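Local coordinates for Serine/threonine/tyrosine-interacting protein (Homo sapiens, PDB 2R0B) that is a catalytically inactive phosphatase that holds the kinases ERK1 and ERK2 in the nucleus and blocks assembly of FBXW7 into its SCF ubiquitin ligase, at residues 3-11 / 126-134. Sequence-based numbering, arbitrary orientation.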
ATOM      1  N   ARG A   3       3.895  -7.112  13.114  1.00 19.87           N
ATOM      2  CA  ARG A   3       2.675  -7.454  12.289  1.00 20.24           C
ATOM      3  C   ARG A   3       1.503  -6.492  12.511  1.00 20.58           C
ATOM      4  O   ARG A   3       0.781  -6.179  11.551  1.00 19.26           O
ATOM      5  CB  ARG A   3       2.268  -8.933  12.516  1.00 20.36           C
ATOM      6  CG  ARG A   3       0.757  -9.277  12.368  1.00 19.73           C
ATOM      7  CD  ARG A   3       0.303  -9.362  10.912  1.00 21.87           C
ATOM      8  NE  ARG A   3      -1.111  -9.706  10.836  1.00 21.06           N
ATOM      9  CZ  ARG A   3      -2.114  -8.843  10.996  1.00 21.68           C
ATOM     10  NH1 ARG A   3      -3.375  -9.285  10.937  1.00 21.11           N
ATOM     11  NH2 ARG A   3      -1.867  -7.545  11.218  1.00 21.23           N
ATOM     12  N   ARG A   4       1.336  -5.992  13.740  1.00 21.02           N
ATOM     13  CA  ARG A   4       0.257  -5.030  14.041  1.00 21.83           C
ATOM     14  C   ARG A   4       0.708  -3.555  14.032  1.00 22.80           C
ATOM     15  O   ARG A   4      -0.006  -2.675  14.515  1.00 23.68           O
ATOM     16  CB  ARG A   4      -0.469  -5.403  15.347  1.00 22.41           C
ATOM     17  CG  ARG A   4      -1.104  -6.807  15.303  1.00 22.14           C
ATOM     18  CD  ARG A   4      -2.077  -7.076  16.456  1.00 23.43           C
ATOM     19  NE  ARG A   4      -3.374  -6.424  16.267  1.00 25.25           N
ATOM     20  CZ  ARG A   4      -4.376  -6.948  15.553  1.00 25.28           C
ATOM     21  NH1 ARG A   4      -4.243  -8.133  14.962  1.00 25.42           N
ATOM     22  NH2 ARG A   4      -5.515  -6.283  15.424  1.00 23.92           N
ATOM     23  N   GLU A   5       1.883  -3.302  13.466  1.00 22.13           N
ATOM     24  CA  GLU A   5       2.428  -1.955  13.312  1.00 22.35           C
ATOM     25  C   GLU A   5       2.894  -1.706  11.879  1.00 21.03           C
ATOM     26  O   GLU A   5       3.060  -2.649  11.094  1.00 20.07           O
ATOM     27  CB  GLU A   5       3.581  -1.698  14.300  1.00 22.72           C
ATOM     28  CG  GLU A   5       4.804  -2.590  14.128  1.00 24.34           C
ATOM     29  CD  GLU A   5       5.846  -2.409  15.242  1.00 24.98           C
ATOM     30  OE1 GLU A   5       5.543  -1.744  16.248  1.00 30.40           O
ATOM     31  OE2 GLU A   5       6.988  -2.903  15.084  1.00 31.42           O
ATOM     32  N   MET A   6       3.087  -0.430  11.553  1.00 19.78           N
ATOM     33  CA  MET A   6       3.564  -0.026  10.216  1.00 17.77           C
ATOM     34  C   MET A   6       5.098   0.036  10.157  1.00 19.14           C
ATOM     35  O   MET A   6       5.759   0.379  11.158  1.00 20.32           O
ATOM     36  CB  MET A   6       2.937   1.321   9.781  1.00 19.28           C
ATOM     37  CG  MET A   6       3.444   2.587  10.503  1.00 18.01           C
ATOM     38  SD  MET A   6       2.780   4.195   9.940  1.00 13.07           S
ATOM     39  CE  MET A   6       3.782   5.339  10.930  1.00 19.38           C
ATOM     40  N   GLN A   7       5.651  -0.307   8.986  1.00 17.63           N
ATOM     41  CA  GLN A   7       7.079  -0.188   8.736  1.00 17.68           C
ATOM     42  C   GLN A   7       7.354   0.789   7.604  1.00 18.05           C
ATOM     43  O   GLN A   7       6.613   0.811   6.631  1.00 17.00           O
ATOM     44  CB  GLN A   7       7.667  -1.545   8.370  1.00 17.38           C
ATOM     45  CG  GLN A   7       7.794  -2.465   9.586  1.00 18.39           C
ATOM     46  CD  GLN A   7       6.527  -3.243   9.814  1.00 19.85           C
ATOM     47  OE1 GLN A   7       5.943  -3.741   8.864  1.00 20.00           O
ATOM     48  NE2 GLN A   7       6.105  -3.373  11.067  1.00 19.45           N
ATOM     49  N   GLU A   8       8.419   1.591   7.725  1.00 18.68           N
ATOM     50  CA  GLU A   8       8.928   2.340   6.576  1.00 18.41           C
ATOM     51  C   GLU A   8       9.605   1.407   5.593  1.00 18.46           C
ATOM     52  O   GLU A   8      10.583   0.725   5.920  1.00 19.16           O
ATOM     53  CB  GLU A   8       9.883   3.483   6.974  1.00 18.92           C
ATOM     54  CG  GLU A   8       9.991   4.565   5.877  1.00 18.28           C
ATOM     55  CD  GLU A   8      10.650   5.892   6.323  1.00 21.63           C
ATOM     56  OE1 GLU A   8      10.973   6.070   7.521  1.00 26.17           O
ATOM     57  OE2 GLU A   8      10.856   6.778   5.459  1.00 23.57           O
ATOM     58  N   ILE A   9       9.088   1.384   4.374  1.00 16.80           N
ATOM     59  CA  ILE A   9       9.571   0.455   3.366  1.00 17.04           C
ATOM     60  C   ILE A   9      10.637   1.120   2.507  1.00 17.21           C
ATOM     61  O   ILE A   9      11.671   0.519   2.153  1.00 18.35           O
ATOM     62  CB  ILE A   9       8.418  -0.018   2.475  1.00 15.61           C
ATOM     63  CG1 ILE A   9       7.328  -0.740   3.309  1.00 15.48           C
ATOM     64  CG2 ILE A   9       8.939  -0.910   1.352  1.00 17.74           C
ATOM     65  CD1 ILE A   9       7.843  -1.913   4.159  1.00 14.35           C
ATOM     66  N   LEU A  10      10.359   2.358   2.127  1.00 16.90           N
ATOM     67  CA  LEU A  10      11.344   3.162   1.440  1.00 17.93           C
ATOM     68  C   LEU A  10      11.115   4.595   1.890  1.00 17.47           C
ATOM     69  O   LEU A  10      10.127   4.883   2.541  1.00 16.36           O
ATOM     70  CB  LEU A  10      11.281   2.993  -0.083  1.00 19.15           C
ATOM     71  CG  LEU A  10      10.046   3.334  -0.914  1.00 20.39           C
ATOM     72  CD1 LEU A  10      10.096   4.748  -1.471  1.00 24.86           C
ATOM     73  CD2 LEU A  10       9.870   2.338  -2.048  1.00 23.18           C
ATOM     74  N   PRO A  11      12.056   5.491   1.595  1.00 17.35           N
ATOM     75  CA  PRO A  11      11.873   6.825   2.171  1.00 17.36           C
ATOM     76  C   PRO A  11      10.488   7.437   1.927  1.00 16.62           C
ATOM     77  O   PRO A  11      10.100   7.695   0.782  1.00 17.94           O
ATOM     78  CB  PRO A  11      12.979   7.631   1.520  1.00 17.70           C
ATOM     79  CG  PRO A  11      14.035   6.642   1.222  1.00 18.24           C
ATOM     80  CD  PRO A  11      13.312   5.380   0.820  1.00 18.04           C
ATOM     81  N   TYR A 126      12.859  -7.349  -1.125  1.00 14.89           N
ATOM     82  CA  TYR A 126      13.211  -6.082  -0.505  1.00 15.17           C
ATOM     83  C   TYR A 126      12.163  -5.739   0.555  1.00 15.28           C
ATOM     84  O   TYR A 126      12.480  -5.337   1.682  1.00 17.36           O
ATOM     85  CB  TYR A 126      13.311  -4.982  -1.584  1.00 14.96           C
ATOM     86  CG  TYR A 126      13.502  -3.640  -0.979  1.00 15.04           C
ATOM     87  CD1 TYR A 126      14.778  -3.112  -0.820  1.00 16.66           C
ATOM     88  CD2 TYR A 126      12.407  -2.897  -0.507  1.00 14.94           C
ATOM     89  CE1 TYR A 126      14.963  -1.874  -0.235  1.00 16.26           C
ATOM     90  CE2 TYR A 126      12.581  -1.656   0.091  1.00 16.79           C
ATOM     91  CZ  TYR A 126      13.848  -1.149   0.221  1.00 15.89           C
ATOM     92  OH  TYR A 126      14.025   0.072   0.828  1.00 19.00           O
ATOM     93  N   VAL A 127      10.898  -5.905   0.192  1.00 15.51           N
ATOM     94  CA  VAL A 127       9.826  -5.551   1.121  1.00 15.60           C
ATOM     95  C   VAL A 127       9.735  -6.555   2.265  1.00 16.69           C
ATOM     96  O   VAL A 127       9.539  -6.166   3.406  1.00 16.96           O
ATOM     97  CB  VAL A 127       8.461  -5.362   0.407  1.00 15.02           C
ATOM     98  CG1 VAL A 127       7.323  -5.076   1.418  1.00 14.44           C
ATOM     99  CG2 VAL A 127       8.559  -4.271  -0.589  1.00 12.66           C
ATOM    100  N   GLN A 128       9.912  -7.839   1.957  1.00 17.60           N
ATOM    101  CA  GLN A 128       9.877  -8.900   2.963  1.00 19.03           C
ATOM    102  C   GLN A 128      10.940  -8.675   4.055  1.00 19.18           C
ATOM    103  O   GLN A 128      10.723  -8.978   5.241  1.00 18.62           O
ATOM    104  CB  GLN A 128      10.103 -10.238   2.260  1.00 19.30           C
ATOM    105  CG  GLN A 128       9.877 -11.473   3.102  1.00 20.94           C
ATOM    106  CD  GLN A 128      10.190 -12.744   2.314  1.00 20.58           C
ATOM    107  OE1 GLN A 128      11.250 -12.860   1.673  1.00 25.14           O
ATOM    108  NE2 GLN A 128       9.276 -13.700   2.357  1.00 22.09           N
ATOM    109  N   GLU A 129      12.084  -8.114   3.671  1.00 19.64           N
ATOM    110  CA  GLU A 129      13.145  -7.862   4.646  1.00 20.70           C
ATOM    111  C   GLU A 129      12.699  -6.818   5.686  1.00 20.84           C
ATOM    112  O   GLU A 129      13.130  -6.867   6.855  1.00 21.03           O
ATOM    113  CB  GLU A 129      14.452  -7.449   3.946  1.00 21.61           C
ATOM    114  CG  GLU A 129      15.068  -8.580   3.112  1.00 25.70           C
ATOM    115  CD  GLU A 129      16.079  -9.451   3.856  1.00 30.39           C
ATOM    116  OE1 GLU A 129      15.953  -9.637   5.098  1.00 31.61           O
ATOM    117  OE2 GLU A 129      17.006  -9.962   3.174  1.00 31.23           O
ATOM    118  N   ARG A 130      11.809  -5.915   5.272  1.00 19.28           N
ATOM    119  CA  ARG A 130      11.298  -4.850   6.149  1.00 19.18           C
ATOM    120  C   ARG A 130      10.017  -5.245   6.890  1.00 18.07           C
ATOM    121  O   ARG A 130       9.821  -4.860   8.044  1.00 19.02           O
ATOM    122  CB  ARG A 130      11.011  -3.592   5.339  1.00 19.16           C
ATOM    123  CG  ARG A 130      12.209  -2.685   5.103  1.00 21.59           C
ATOM    124  CD  ARG A 130      12.600  -2.665   3.646  1.00 20.53           C
ATOM    125  NE  ARG A 130      13.951  -2.137   3.467  1.00 23.78           N
ATOM    126  CZ  ARG A 130      14.960  -2.799   2.902  1.00 23.85           C
ATOM    127  NH1 ARG A 130      16.136  -2.207   2.794  1.00 25.34           N
ATOM    128  NH2 ARG A 130      14.806  -4.034   2.429  1.00 21.76           N
ATOM    129  N   ARG A 131       9.132  -5.968   6.204  1.00 16.68           N
ATOM    130  CA  ARG A 131       7.899  -6.470   6.814  1.00 16.08           C
ATOM    131  C   ARG A 131       7.798  -7.970   6.553  1.00 15.65           C
ATOM    132  O   ARG A 131       7.364  -8.437   5.486  1.00 15.75           O
ATOM    133  CB  ARG A 131       6.663  -5.718   6.300  1.00 16.07           C
ATOM    134  CG  ARG A 131       5.365  -6.132   7.027  1.00 14.58           C
ATOM    135  CD  ARG A 131       4.193  -5.270   6.558  1.00 15.91           C
ATOM    136  NE  ARG A 131       2.921  -5.710   7.134  1.00 12.59           N
ATOM    137  CZ  ARG A 131       2.542  -5.521   8.401  1.00 14.56           C
ATOM    138  NH1 ARG A 131       3.353  -4.912   9.273  1.00 16.50           N
ATOM    139  NH2 ARG A 131       1.373  -5.993   8.808  1.00 14.34           N
ATOM    140  N   PHE A 132       8.208  -8.732   7.560  1.00 16.83           N
ATOM    141  CA  PHE A 132       8.451 -10.156   7.415  1.00 17.57           C
ATOM    142  C   PHE A 132       7.258 -10.978   6.936  1.00 17.42           C
ATOM    143  O   PHE A 132       7.434 -12.043   6.357  1.00 17.80           O
ATOM    144  CB  PHE A 132       9.013 -10.725   8.728  1.00 18.43           C
ATOM    145  CG  PHE A 132       7.984 -10.893   9.817  1.00 18.64           C
ATOM    146  CD1 PHE A 132       7.142 -12.009   9.831  1.00 18.67           C
ATOM    147  CD2 PHE A 132       7.899  -9.969  10.852  1.00 21.32           C
ATOM    148  CE1 PHE A 132       6.192 -12.187  10.847  1.00 19.35           C
ATOM    149  CE2 PHE A 132       6.967 -10.137  11.875  1.00 21.37           C
ATOM    150  CZ  PHE A 132       6.106 -11.246  11.869  1.00 18.85           C
ATOM    151  N   CYS A 133       6.052 -10.471   7.176  1.00 17.43           N
ATOM    152  CA  CYS A 133       4.863 -11.274   7.018  1.00 16.96           C
ATOM    153  C   CYS A 133       4.207 -11.148   5.636  1.00 17.21           C
ATOM    154  O   CYS A 133       3.180 -11.810   5.391  1.00 16.65           O
ATOM    155  CB  CYS A 133       3.858 -10.924   8.128  1.00 16.39           C
ATOM    156  SG  CYS A 133       3.267  -9.243   8.043  1.00 21.65           S
ATOM    157  N   ILE A 134       4.793 -10.356   4.721  1.00 15.95           N
ATOM    158  CA  ILE A 134       4.111 -10.129   3.425  1.00 16.03           C
ATOM    159  C   ILE A 134       4.008 -11.359   2.528  1.00 16.56           C
ATOM    160  O   ILE A 134       4.915 -12.220   2.486  1.00 16.58           O
ATOM    161  CB  ILE A 134       4.652  -8.891   2.610  1.00 15.22           C
ATOM    162  CG1 ILE A 134       6.047  -9.158   2.046  1.00 16.13           C
ATOM    163  CG2 ILE A 134       4.608  -7.641   3.444  1.00 16.26           C
ATOM    164  CD1 ILE A 134       6.361  -8.395   0.727  1.00 16.59           C
TER
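Arg-131 meets the N-terminal segment through two hydrogen bonds in or near its guanidinium plane. Arg-131 NH1 donates to Gln-7 OE1 (2.9 Å), nearly straight (165°) and on a lone pair, with amide and guanidinium planes only 11° apart. Arg-131 NH2 donates to Arg-3 O (2.8 Å). Arg-131 NE and NH2 also donate to Gly-100 O and Ala-99 O, respectively. With CG anti to the backbone N (chi1 -174°), the extended side chain carries the guanidinium across to Arg-3 and Gln-7; Cys-133 SG sits over one guanidinium face. A leucine in place of Arg-131 would probably leave Gln-7 OE1 and the carbonyls of Arg-3, Ala-99 and Gly-100 without this donor, freeing the N-terminal loop to shift. In this dual-specificity phosphatase domain, strand 7-10 is the outermost strand beside 13-16, and the 126-130 part of helix 120-130 runs nearly antiparallel to it, their axes 8.7 Å apart at closest approach. At the other end, Tyr-126 OH donates to Ile-9 O (2.7 Å), in the carbonyl plane and at the ring edge; Ile-9 and Leu-10 both face Leu-13 in a classic beta bulge. Arg-130 NH2 lies over the centre of the Tyr-126 ring, 3.3 Å above its plane, and donates a hydrogen bond to Tyr-126 O. Apolar contact centres on Ile-9: CG2 touches Val-127 CG2 and Tyr-126 CE2, CD1 packs on Arg-130 CB, and Ile-112 of helix 103-116 touches both Ile-9 and Val-127.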